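Local structure of penicillin-binding protein 1A (Mycobacterium tuberculosis, 5CXW) at residues 13-18 with 231-236; 121-126 with 151-156; 269-274 with 285-290. The protein builds cross-linked peptidoglycan for the mycobacterial cell wall, its penicillin-sensitive transpeptidase domain, held in this chain with bound penicillin V, joining the peptide side chains. All coordinates share one frame; numbering follows the deposited sequence.

Interaction 1 of 3, residues 13-18 with 231-236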
loop_
_atom_site.group_PDB
_atom_site.type_symbol
_atom_site.label_atom_id
_atom_site.label_comp_id
_atom_site.label_asym_id
_atom_site.label_seq_id
_atom_site.Cartn_x
_atom_site.Cartn_y
_atom_site.Cartn_z
ATOM N N ARG A 13 -8.021 16.352 12.771
ATOM C CA ARG A 13 -9.169 15.737 12.141
ATOM C C ARG A 13 -9.672 14.591 13.009
ATOM O O ARG A 13 -10.863 14.456 13.241
ATOM C CB ARG A 13 -8.773 15.222 10.746
ATOM C CG ARG A 13 -9.899 14.870 9.785
ATOM C CD ARG A 13 -9.454 13.855 8.681
ATOM N NE ARG A 13 -9.754 12.548 9.237
ATOM C CZ ARG A 13 -8.943 11.751 9.959
ATOM N NH1 ARG A 13 -7.607 11.961 10.179
ATOM N NH2 ARG A 13 -9.500 10.655 10.465
ATOM N N GLU A 14 -8.764 13.768 13.492
ATOM C CA GLU A 14 -9.168 12.591 14.294
ATOM C C GLU A 14 -9.761 12.999 15.674
ATOM O O GLU A 14 -10.731 12.400 16.173
ATOM C CB GLU A 14 -7.960 11.687 14.483
ATOM C CG GLU A 14 -8.264 10.372 15.150
ATOM C CD GLU A 14 -7.063 9.450 15.133
ATOM O OE1 GLU A 14 -6.427 9.317 14.073
ATOM O OE2 GLU A 14 -6.730 8.828 16.123
ATOM N N LEU A 15 -9.162 14.029 16.290
ATOM C CA LEU A 15 -9.670 14.530 17.576
ATOM C C LEU A 15 -11.091 15.068 17.390
ATOM O O LEU A 15 -11.950 14.805 18.224
ATOM C CB LEU A 15 -8.752 15.627 18.158
ATOM C CG LEU A 15 -7.389 15.132 18.608
ATOM C CD1 LEU A 15 -6.443 16.318 18.797
ATOM C CD2 LEU A 15 -7.488 14.246 19.839
ATOM N N LEU A 16 -11.331 15.799 16.289
ATOM C CA LEU A 16 -12.667 16.321 15.987
ATOM C C LEU A 16 -13.720 15.203 15.930
ATOM O O LEU A 16 -14.800 15.362 16.489
ATOM C CB LEU A 16 -12.661 17.161 14.715
ATOM C CG LEU A 16 -12.362 18.668 14.863
ATOM C CD1 LEU A 16 -11.490 19.057 16.058
ATOM C CD2 LEU A 16 -11.860 19.357 13.587
ATOM N N GLU A 17 -13.393 14.096 15.271
ATOM C CA GLU A 17 -14.295 12.951 15.222
ATOM C C GLU A 17 -14.455 12.345 16.608
ATOM O O GLU A 17 -15.579 12.134 17.067
ATOM C CB GLU A 17 -13.808 11.878 14.249
ATOM C CG GLU A 17 -14.562 10.563 14.410
ATOM C CD GLU A 17 -14.417 9.653 13.210
ATOM O OE1 GLU A 17 -13.501 9.890 12.391
ATOM O OE2 GLU A 17 -15.213 8.695 13.080
ATOM N N LEU A 18 -13.333 12.117 17.291
ATOM C CA LEU A 18 -13.339 11.465 18.607
ATOM C C LEU A 18 -14.200 12.192 19.647
ATOM O O LEU A 18 -14.871 11.562 20.467
ATOM C CB LEU A 18 -11.916 11.378 19.148
ATOM C CG LEU A 18 -11.528 10.178 20.002
ATOM C CD1 LEU A 18 -10.082 10.382 20.479
ATOM C CD2 LEU A 18 -12.461 9.913 21.164
ATOM N N HIS A 231 -4.956 4.999 12.816
ATOM C CA HIS A 231 -5.179 6.157 13.708
ATOM C C HIS A 231 -3.873 6.746 14.117
ATOM O O HIS A 231 -2.827 6.066 14.150
ATOM C CB HIS A 231 -5.988 5.700 14.920
ATOM C CG HIS A 231 -5.293 4.699 15.739
ATOM N ND1 HIS A 231 -5.236 3.371 15.382
ATOM C CD2 HIS A 231 -4.551 4.818 16.871
ATOM C CE1 HIS A 231 -4.528 2.713 16.281
ATOM N NE2 HIS A 231 -4.120 3.560 17.203
ATOM N N PHE A 232 -3.952 8.034 14.448
ATOM C CA PHE A 232 -2.822 8.879 14.765
ATOM C C PHE A 232 -2.752 9.250 16.270
ATOM O O PHE A 232 -1.723 9.699 16.724
ATOM C CB PHE A 232 -2.925 10.215 13.987
ATOM C CG PHE A 232 -2.760 10.113 12.508
ATOM C CD1 PHE A 232 -3.845 9.720 11.703
ATOM C CD2 PHE A 232 -1.526 10.379 11.892
ATOM C CE1 PHE A 232 -3.697 9.584 10.310
ATOM C CE2 PHE A 232 -1.403 10.258 10.508
ATOM C CZ PHE A 232 -2.484 9.875 9.734
ATOM N N VAL A 233 -3.845 9.072 16.988
ATOM C CA VAL A 233 -3.949 9.499 18.390
ATOM C C VAL A 233 -3.865 8.264 19.280
ATOM O O VAL A 233 -4.671 7.326 19.181
ATOM C CB VAL A 233 -5.234 10.243 18.661
ATOM C CG1 VAL A 233 -5.354 10.492 20.169
ATOM C CG2 VAL A 233 -5.315 11.573 17.871
ATOM N N GLN A 234 -2.855 8.285 20.156
ATOM C CA GLN A 234 -2.585 7.260 21.153
ATOM C C GLN A 234 -3.253 7.573 22.489
ATOM O O GLN A 234 -3.795 6.680 23.141
ATOM C CB GLN A 234 -1.077 7.117 21.354
ATOM C CG GLN A 234 -0.626 6.081 22.379
ATOM C CD GLN A 234 -1.093 4.684 21.993
ATOM O OE1 GLN A 234 -1.137 4.307 20.794
ATOM N NE2 GLN A 234 -1.460 3.911 22.979
ATOM N N LYS A 235 -3.219 8.830 22.905
ATOM C CA LYS A 235 -3.733 9.161 24.256
ATOM C C LYS A 235 -4.078 10.627 24.283
ATOM O O LYS A 235 -3.483 11.445 23.556
ATOM C CB LYS A 235 -2.697 8.802 25.311
ATOM C CG LYS A 235 -3.193 8.967 26.746
ATOM C CD LYS A 235 -2.175 8.387 27.727
ATOM C CE LYS A 235 -2.594 8.489 29.172
ATOM N NZ LYS A 235 -1.444 8.188 30.063
ATOM N N VAL A 236 -5.106 10.975 25.068
ATOM C CA VAL A 236 -5.482 12.386 25.232
ATOM C C VAL A 236 -5.757 12.614 26.713
ATOM O O VAL A 236 -6.502 11.842 27.310
ATOM C CB VAL A 236 -6.773 12.710 24.455
ATOM C CG1 VAL A 236 -7.117 14.194 24.589
ATOM C CG2 VAL A 236 -6.601 12.379 22.969
HETATM O O HOH W 1 -7.230 7.014 18.167
#

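Interaction 2 of 3, residues 121-126 with 151-156. With 35P ((2R,4S)-5,5-dimethyl-2-{(1R)-2-oxo-1-[(phenoxyacetyl)amino]ethyl}-1,3-thiazolidine-4-carboxylic acid), chain C.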
loop_
_atom_site.group_PDB
_atom_site.type_symbol
_atom_site.label_atom_id
_atom_site.label_comp_id
_atom_site.label_asym_id
_atom_site.label_seq_id
_atom_site.Cartn_x
_atom_site.Cartn_y
_atom_site.Cartn_z
ATOM N N SER A 121 -0.091 -15.125 -21.939
ATOM C CA SER A 121 -0.047 -14.537 -23.268
ATOM C C SER A 121 -0.890 -13.261 -23.340
ATOM O O SER A 121 -1.808 -13.063 -22.514
ATOM C CB SER A 121 -0.567 -15.537 -24.298
ATOM O OG SER A 121 -1.931 -15.799 -24.157
ATOM N N PRO A 122 -0.619 -12.406 -24.329
ATOM C CA PRO A 122 -1.414 -11.198 -24.434
ATOM C C PRO A 122 -2.890 -11.509 -24.726
ATOM O O PRO A 122 -3.202 -12.543 -25.361
ATOM C CB PRO A 122 -0.821 -10.448 -25.585
ATOM C CG PRO A 122 0.493 -11.098 -25.917
ATOM C CD PRO A 122 0.520 -12.437 -25.266
ATOM N N LEU A 123 -3.738 -10.555 -24.376
ATOM C CA LEU A 123 -5.164 -10.665 -24.708
ATOM C C LEU A 123 -5.811 -9.331 -24.765
ATOM O O LEU A 123 -5.288 -8.359 -24.254
ATOM C CB LEU A 123 -5.903 -11.603 -23.745
ATOM C CG LEU A 123 -6.166 -11.130 -22.293
ATOM C CD1 LEU A 123 -7.218 -11.992 -21.624
ATOM C CD2 LEU A 123 -4.885 -11.001 -21.446
ATOM N N THR A 124 -7.000 -9.305 -25.349
ATOM C CA THR A 124 -7.807 -8.077 -25.468
ATOM C C THR A 124 -9.097 -8.311 -24.703
ATOM O O THR A 124 -9.675 -9.389 -24.857
ATOM C CB THR A 124 -8.161 -7.741 -26.887
ATOM O OG1 THR A 124 -6.967 -7.526 -27.637
ATOM C CG2 THR A 124 -8.995 -6.431 -26.978
ATOM N N VAL A 125 -9.445 -7.376 -23.788
ATOM C CA VAL A 125 -10.629 -7.520 -22.958
ATOM C C VAL A 125 -11.403 -6.234 -23.002
ATOM O O VAL A 125 -10.856 -5.201 -22.705
ATOM C CB VAL A 125 -10.296 -7.894 -21.521
ATOM C CG1 VAL A 125 -11.559 -8.106 -20.694
ATOM C CG2 VAL A 125 -9.422 -9.184 -21.490
ATOM N N ASP A 126 -12.676 -6.316 -23.372
ATOM C CA ASP A 126 -13.517 -5.132 -23.561
ATOM C C ASP A 126 -12.920 -4.142 -24.538
ATOM O O ASP A 126 -13.083 -2.902 -24.415
ATOM C CB ASP A 126 -13.857 -4.441 -22.206
ATOM C CG ASP A 126 -14.637 -5.328 -21.241
ATOM O OD1 ASP A 126 -14.907 -6.504 -21.455
ATOM O OD2 ASP A 126 -15.031 -4.872 -20.150
ATOM N N LEU A 151 2.823 -9.893 -13.926
ATOM C CA LEU A 151 2.239 -10.069 -15.246
ATOM C C LEU A 151 0.811 -9.562 -15.306
ATOM O O LEU A 151 -0.070 -10.154 -14.697
ATOM C CB LEU A 151 2.351 -11.522 -15.678
ATOM C CG LEU A 151 3.794 -12.068 -15.630
ATOM C CD1 LEU A 151 3.740 -13.554 -15.980
ATOM C CD2 LEU A 151 4.702 -11.310 -16.524
ATOM N N ASN A 152 0.577 -8.499 -16.057
ATOM C CA ASN A 152 -0.769 -7.920 -16.236
ATOM C C ASN A 152 -1.730 -8.935 -16.855
ATOM O O ASN A 152 -2.906 -9.016 -16.475
ATOM C CB ASN A 152 -0.735 -6.712 -17.129
ATOM C CG ASN A 152 -0.201 -5.486 -16.463
ATOM O OD1 ASN A 152 0.377 -5.503 -15.363
ATOM N ND2 ASN A 152 -0.377 -4.338 -17.188
ATOM N N THR A 153 -1.243 -9.671 -17.849
ATOM C CA THR A 153 -2.123 -10.560 -18.618
ATOM C C THR A 153 -2.634 -11.670 -17.669
ATOM O O THR A 153 -3.850 -11.974 -17.609
ATOM C CB THR A 153 -1.356 -11.161 -19.784
ATOM O OG1 THR A 153 -0.201 -11.802 -19.272
ATOM C CG2 THR A 153 -0.985 -10.107 -20.822
ATOM N N SER A 154 -1.727 -12.260 -16.896
ATOM C CA SER A 154 -2.095 -13.359 -16.010
ATOM C C SER A 154 -3.089 -12.901 -14.947
ATOM O O SER A 154 -4.055 -13.602 -14.623
ATOM C CB SER A 154 -0.823 -13.828 -15.294
ATOM O OG SER A 154 0.194 -14.236 -16.214
ATOM N N TYR A 155 -2.859 -11.706 -14.405
ATOM C CA TYR A 155 -3.726 -11.160 -13.333
ATOM C C TYR A 155 -5.104 -10.773 -13.908
ATOM O O TYR A 155 -6.099 -10.844 -13.204
ATOM C CB TYR A 155 -3.008 -10.059 -12.484
ATOM C CG TYR A 155 -2.416 -10.801 -11.310
ATOM C CD1 TYR A 155 -1.275 -11.598 -11.441
ATOM C CD2 TYR A 155 -3.061 -10.829 -10.109
ATOM C CE1 TYR A 155 -0.815 -12.401 -10.387
ATOM C CE2 TYR A 155 -2.655 -11.609 -9.044
ATOM C CZ TYR A 155 -1.528 -12.403 -9.172
ATOM O OH TYR A 155 -1.152 -13.230 -8.156
ATOM N N TYR A 156 -5.154 -10.287 -15.151
ATOM C CA TYR A 156 -6.454 -10.073 -15.833
ATOM C C TYR A 156 -7.209 -11.386 -15.955
ATOM O O TYR A 156 -8.399 -11.461 -15.601
ATOM C CB TYR A 156 -6.259 -9.455 -17.206
ATOM C CG TYR A 156 -6.964 -8.156 -17.417
ATOM C CD1 TYR A 156 -6.394 -6.990 -17.013
ATOM C CD2 TYR A 156 -8.196 -8.088 -18.054
ATOM C CE1 TYR A 156 -7.018 -5.771 -17.181
ATOM C CE2 TYR A 156 -8.807 -6.874 -18.298
ATOM C CZ TYR A 156 -8.226 -5.721 -17.828
ATOM O OH TYR A 156 -8.809 -4.483 -18.097
HETATM C C24 35P C . 2.414 0.488 -20.084
HETATM C C23 35P C . 2.811 1.505 -20.947
HETATM C C22 35P C . 3.603 2.533 -20.487
HETATM C C21 35P C . 4.029 2.573 -19.168
HETATM C C20 35P C . 3.654 1.575 -18.295
HETATM C C19 35P C . 2.845 0.511 -18.760
HETATM O O1 35P C . 2.446 -0.527 -17.954
HETATM C C2 35P C . 3.065 -0.682 -16.681
HETATM C C3 35P C . 2.694 -2.028 -16.122
HETATM O O18 35P C . 2.409 -2.947 -16.877
HETATM N N4 35P C . 2.736 -2.100 -14.800
HETATM C C5 35P C . 2.469 -3.345 -14.097
HETATM C C6 35P C . 2.020 -2.993 -12.738
HETATM O O17 35P C . 2.230 -1.901 -12.170
HETATM C C8 35P C . 3.728 -4.309 -13.963
HETATM N N7 35P C . 4.196 -3.973 -12.649
HETATM S S11 35P C . 5.077 -4.083 -14.991
HETATM C C10 35P C . 6.201 -3.478 -13.822
HETATM C C12 35P C . 6.966 -2.278 -14.380
HETATM C C15 35P C . 7.228 -4.489 -13.388
HETATM C C9 35P C . 5.296 -3.037 -12.666
HETATM C C13 35P C . 5.860 -2.918 -11.284
HETATM O O14 35P C . 5.685 -3.913 -10.516
HETATM O O16 35P C . 6.409 -1.837 -10.982
HETATM O O HOH W 2 -10.895 -4.460 -19.889
#

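Interaction 3 of 3, residues 269-274 with 285-290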
loop_
_atom_site.group_PDB
_atom_site.type_symbol
_atom_site.label_atom_id
_atom_site.label_comp_id
_atom_site.label_asym_id
_atom_site.label_seq_id
_atom_site.Cartn_x
_atom_site.Cartn_y
_atom_site.Cartn_z
ATOM N N ALA A 269 3.608 -15.519 -1.215
ATOM C CA ALA A 269 3.834 -15.055 -2.610
ATOM C C ALA A 269 4.644 -13.802 -2.747
ATOM O O ALA A 269 5.403 -13.644 -3.740
ATOM C CB ALA A 269 2.496 -14.902 -3.323
ATOM N N MET A 270 4.515 -12.906 -1.755
ATOM C CA MET A 270 5.158 -11.585 -1.749
ATOM C C MET A 270 6.572 -11.618 -1.185
ATOM O O MET A 270 7.328 -10.670 -1.387
ATOM C CB MET A 270 4.329 -10.575 -0.964
ATOM C CG MET A 270 3.044 -10.315 -1.681
ATOM S SD MET A 270 1.893 -9.352 -0.680
ATOM C CE MET A 270 2.781 -7.774 -0.658
ATOM N N GLU A 271 6.912 -12.680 -0.470
ATOM C CA GLU A 271 8.252 -12.738 0.210
ATOM C C GLU A 271 9.426 -12.485 -0.701
ATOM O O GLU A 271 10.327 -11.760 -0.316
ATOM C CB GLU A 271 8.448 -14.031 0.964
ATOM C CG GLU A 271 7.805 -14.045 2.333
ATOM C CD GLU A 271 8.090 -15.341 3.086
ATOM O OE1 GLU A 271 7.354 -16.299 2.889
ATOM O OE2 GLU A 271 9.042 -15.416 3.857
ATOM N N PRO A 272 9.428 -13.060 -1.930
ATOM C CA PRO A 272 10.636 -12.892 -2.760
ATOM C C PRO A 272 10.705 -11.515 -3.454
ATOM O O PRO A 272 11.613 -11.267 -4.259
ATOM C CB PRO A 272 10.493 -13.970 -3.830
ATOM C CG PRO A 272 9.085 -14.407 -3.810
ATOM C CD PRO A 272 8.522 -14.121 -2.437
ATOM N N ILE A 273 9.615 -10.723 -3.352
ATOM C CA ILE A 273 9.487 -9.550 -4.258
ATOM C C ILE A 273 10.402 -8.380 -3.915
ATOM O O ILE A 273 10.871 -7.752 -4.821
ATOM C CB ILE A 273 7.989 -9.141 -4.446
ATOM C CG1 ILE A 273 7.243 -10.344 -5.009
ATOM C CG2 ILE A 273 7.827 -7.874 -5.278
ATOM C CD1 ILE A 273 5.744 -10.109 -5.244
ATOM N N ALA A 274 10.717 -8.094 -2.659
ATOM C CA ALA A 274 11.657 -6.991 -2.409
ATOM C C ALA A 274 13.025 -7.239 -3.117
ATOM O O ALA A 274 13.614 -6.366 -3.733
ATOM C CB ALA A 274 11.828 -6.814 -0.918
ATOM N N GLY A 285 19.448 -9.379 6.629
ATOM C CA GLY A 285 18.678 -10.589 6.358
ATOM C C GLY A 285 17.237 -10.562 6.781
ATOM O O GLY A 285 16.592 -11.599 6.948
ATOM N N ARG A 286 16.709 -9.379 7.006
ATOM C CA ARG A 286 15.346 -9.299 7.482
ATOM C C ARG A 286 14.368 -9.653 6.362
ATOM O O ARG A 286 14.374 -9.003 5.325
ATOM C CB ARG A 286 15.087 -7.894 8.017
ATOM C CG ARG A 286 13.772 -7.749 8.726
ATOM C CD ARG A 286 13.505 -6.326 9.139
ATOM N NE ARG A 286 14.503 -5.779 10.052
ATOM C CZ ARG A 286 14.455 -5.881 11.387
ATOM N NH1 ARG A 286 13.481 -6.508 12.011
ATOM N NH2 ARG A 286 15.374 -5.279 12.099
ATOM N N ASP A 287 13.497 -10.625 6.589
ATOM C CA ASP A 287 12.478 -11.005 5.598
ATOM C C ASP A 287 11.436 -9.889 5.451
ATOM O O ASP A 287 11.150 -9.127 6.379
ATOM C CB ASP A 287 11.717 -12.293 5.987
ATOM C CG ASP A 287 12.593 -13.537 6.019
ATOM O OD1 ASP A 287 13.733 -13.439 5.526
ATOM O OD2 ASP A 287 12.169 -14.600 6.594
ATOM N N SER A 288 10.799 -9.853 4.289
ATOM C CA SER A 288 9.732 -8.905 4.067
ATOM C C SER A 288 8.786 -9.469 3.009
ATOM O O SER A 288 9.094 -10.462 2.392
ATOM C CB SER A 288 10.286 -7.562 3.531
ATOM O OG SER A 288 10.898 -7.718 2.271
ATOM N N ALA A 289 7.649 -8.796 2.825
ATOM C CA ALA A 289 6.664 -9.152 1.828
ATOM C C ALA A 289 6.306 -7.863 1.145
ATOM O O ALA A 289 5.896 -6.901 1.828
ATOM C CB ALA A 289 5.439 -9.772 2.535
ATOM N N ALA A 290 6.429 -7.768 -0.175
ATOM C CA ALA A 290 6.294 -6.504 -0.862
ATOM C C ALA A 290 5.715 -6.622 -2.245
ATOM O O ALA A 290 5.677 -7.751 -2.832
ATOM C CB ALA A 290 7.674 -5.826 -0.905
HETATM O O HOH W 3 9.660 -8.958 -0.162
HETATM O O HOH W 4 11.719 -11.823 2.298
HETATM O O HOH W 5 9.657 -15.458 6.827
#

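Interaction 1 of 3, residues 13-18 with 231-236
The carboxylate of Glu14 accepts two backbone N-H groups in a row, those of Phe232 and Val233. Phe232 N donates to Glu14 OE1 at 2.8 Å. The bond is nearly straight, 165° at the hydrogen, and uses the syn lone pair of OE1. Val233 N lies 3.0 Å from Glu14 OE2 and donates from above the carboxylate plane, with a more bent angle of 144°. OE2 also accepts a hydrogen bond from water 1, which donates another to Val233 O. The carboxylate is therefore gripped at both oxygens. With CG anti to the backbone N (chi1 -173°) and the chain extended beyond it, Glu14 spans the distance from the helix to the other segment. The ring of Phe232 presents its edge to the same group, with CD1 3.5 Å from Glu14 OE1. The Val233 and Glu14 side chains run past one another, pointing opposite ways, and Val233 CB packs against the carboxylate, 3.3 Å from Glu14 OE2.

This is a helix packed on a small antiparallel sheet. Helix 2-19 lies against strand 233-237, the middle one of three, between strands 32-35 and 243-246. A classic beta bulge in the middle strand sets Gln234 and Lys235 together opposite Thr34.

Beyond the carboxylate the contact turns apolar. Leu15 adds one methyl: its CD2 reaches Val236 CG2 at 3.8 Å and Val233 CG2 at 4.0 Å. Leu15 also touches Val33 of strand 32-35, while Val233 touches Phe245 of strand 243-246. The Phe232 ring also meets Tyr77 edge-to-face.

Interaction 2 of 3, residues 121-126 with 151-156
Thr153 faces the chain at Ser121, Pro122 and Leu123. Its CB lies 3.4 Å from Ser121 O and 3.9 Å from Leu123 CD2, whose side chain crosses it obliquely. At the tip the two branches part. The methyl CG2 rests 3.8 Å from Pro122 CA. The hydroxyl OG1 sits between the backbone N and the carbonyl carbon (chi1 55°) and is hydrogen-bonded to Ser120 O. One helical turn on, Tyr156 meets Val125 obliquely, with CE2 3.7 Å from Val125 CB. Its OH shares water 2 with Val125 O, so a water bridge closes the far end of the contact. No direct hydrogen bond joins the two segments.

Asn152, beside Thr153, turns to the ligand instead. Its ND2 makes a weak bond of 3.1 Å to O18 of 35P, the opened penicillin V, and its OD1 is bonded to Lys100 NZ. Ser150 and Asn152 fit the SxN motif of penicillin-binding transpeptidases, so this contact probably backs one wall of the active site.

The hairpin of strands 123-125 and 128-130 lies along the start of helix 152-161. Ile130 touches Leu123, Asn152 and Tyr156, and helices 143-149 and 100-109 pack against Tyr155.

Interaction 3 of 3, residues 269-274 with 285-290
Met270 O takes two backbone donors, Ala290 N from the other segment and Ile273 N from its own. Ala290 N is 3.3 Å away and nearly in line, 164° at the hydrogen, but it stands above the carbonyl plane. Ile273 N, at 3.0 Å, comes from the opposite face. Glu271 O accepts from two waters. Water 4 links it to Ser288 N, and water 3 reaches Ala274 N and Ser288 OG as well. Glu271 CA also points its hydrogen at Ser288 O, 3.3 Å away.

Met270 and Ile273 pack against two alanines. Met270 CB meets Ala289 CB at 3.8 Å, and the Met270 chain bends at chi3 (68°) to bring CE over the Ala290 carbonyl. Ile273 brings CB, CG2 and CD1 round Ala290 O, which is buried with no polar partner in the model. Farther along, Glu271 OE2 and Asp287 OD2 are 4.2 Å apart, and water 5 donates to both.

The turn between helices 260-270 and 273-276 is thus joined to the start of edge strand 289-296, which leads to Lys291 of the probable KTG motif. One direct N-H...O bond, bridging waters and apolar packing do the joining. Water 5 would ease the repulsion of the two acids if both are charged.

Interactions 1 and 3 are largely buried, whereas interaction 2 is partly open at its strand. Interaction 1 lies apart and ties the N-terminal helix to the small three-stranded sheet; its centre is about 43 Å from that of interaction 2 and about 33 Å from that of interaction 3. The other two lie near the penicillin site; Asn152 of interaction 2 touches the ligand. Interaction 2 backs the probable SxN corner, and interaction 3 holds the strand of the probable KTG motif. Their nearest atoms are about 6 Å apart, and helix 143-149 touches both. The chemistry differs too: a side-chain carboxylate on backbone N-H groups in interaction 1, apolar packing with one water bridge in interaction 2, and backbone and water bonds in interaction 3.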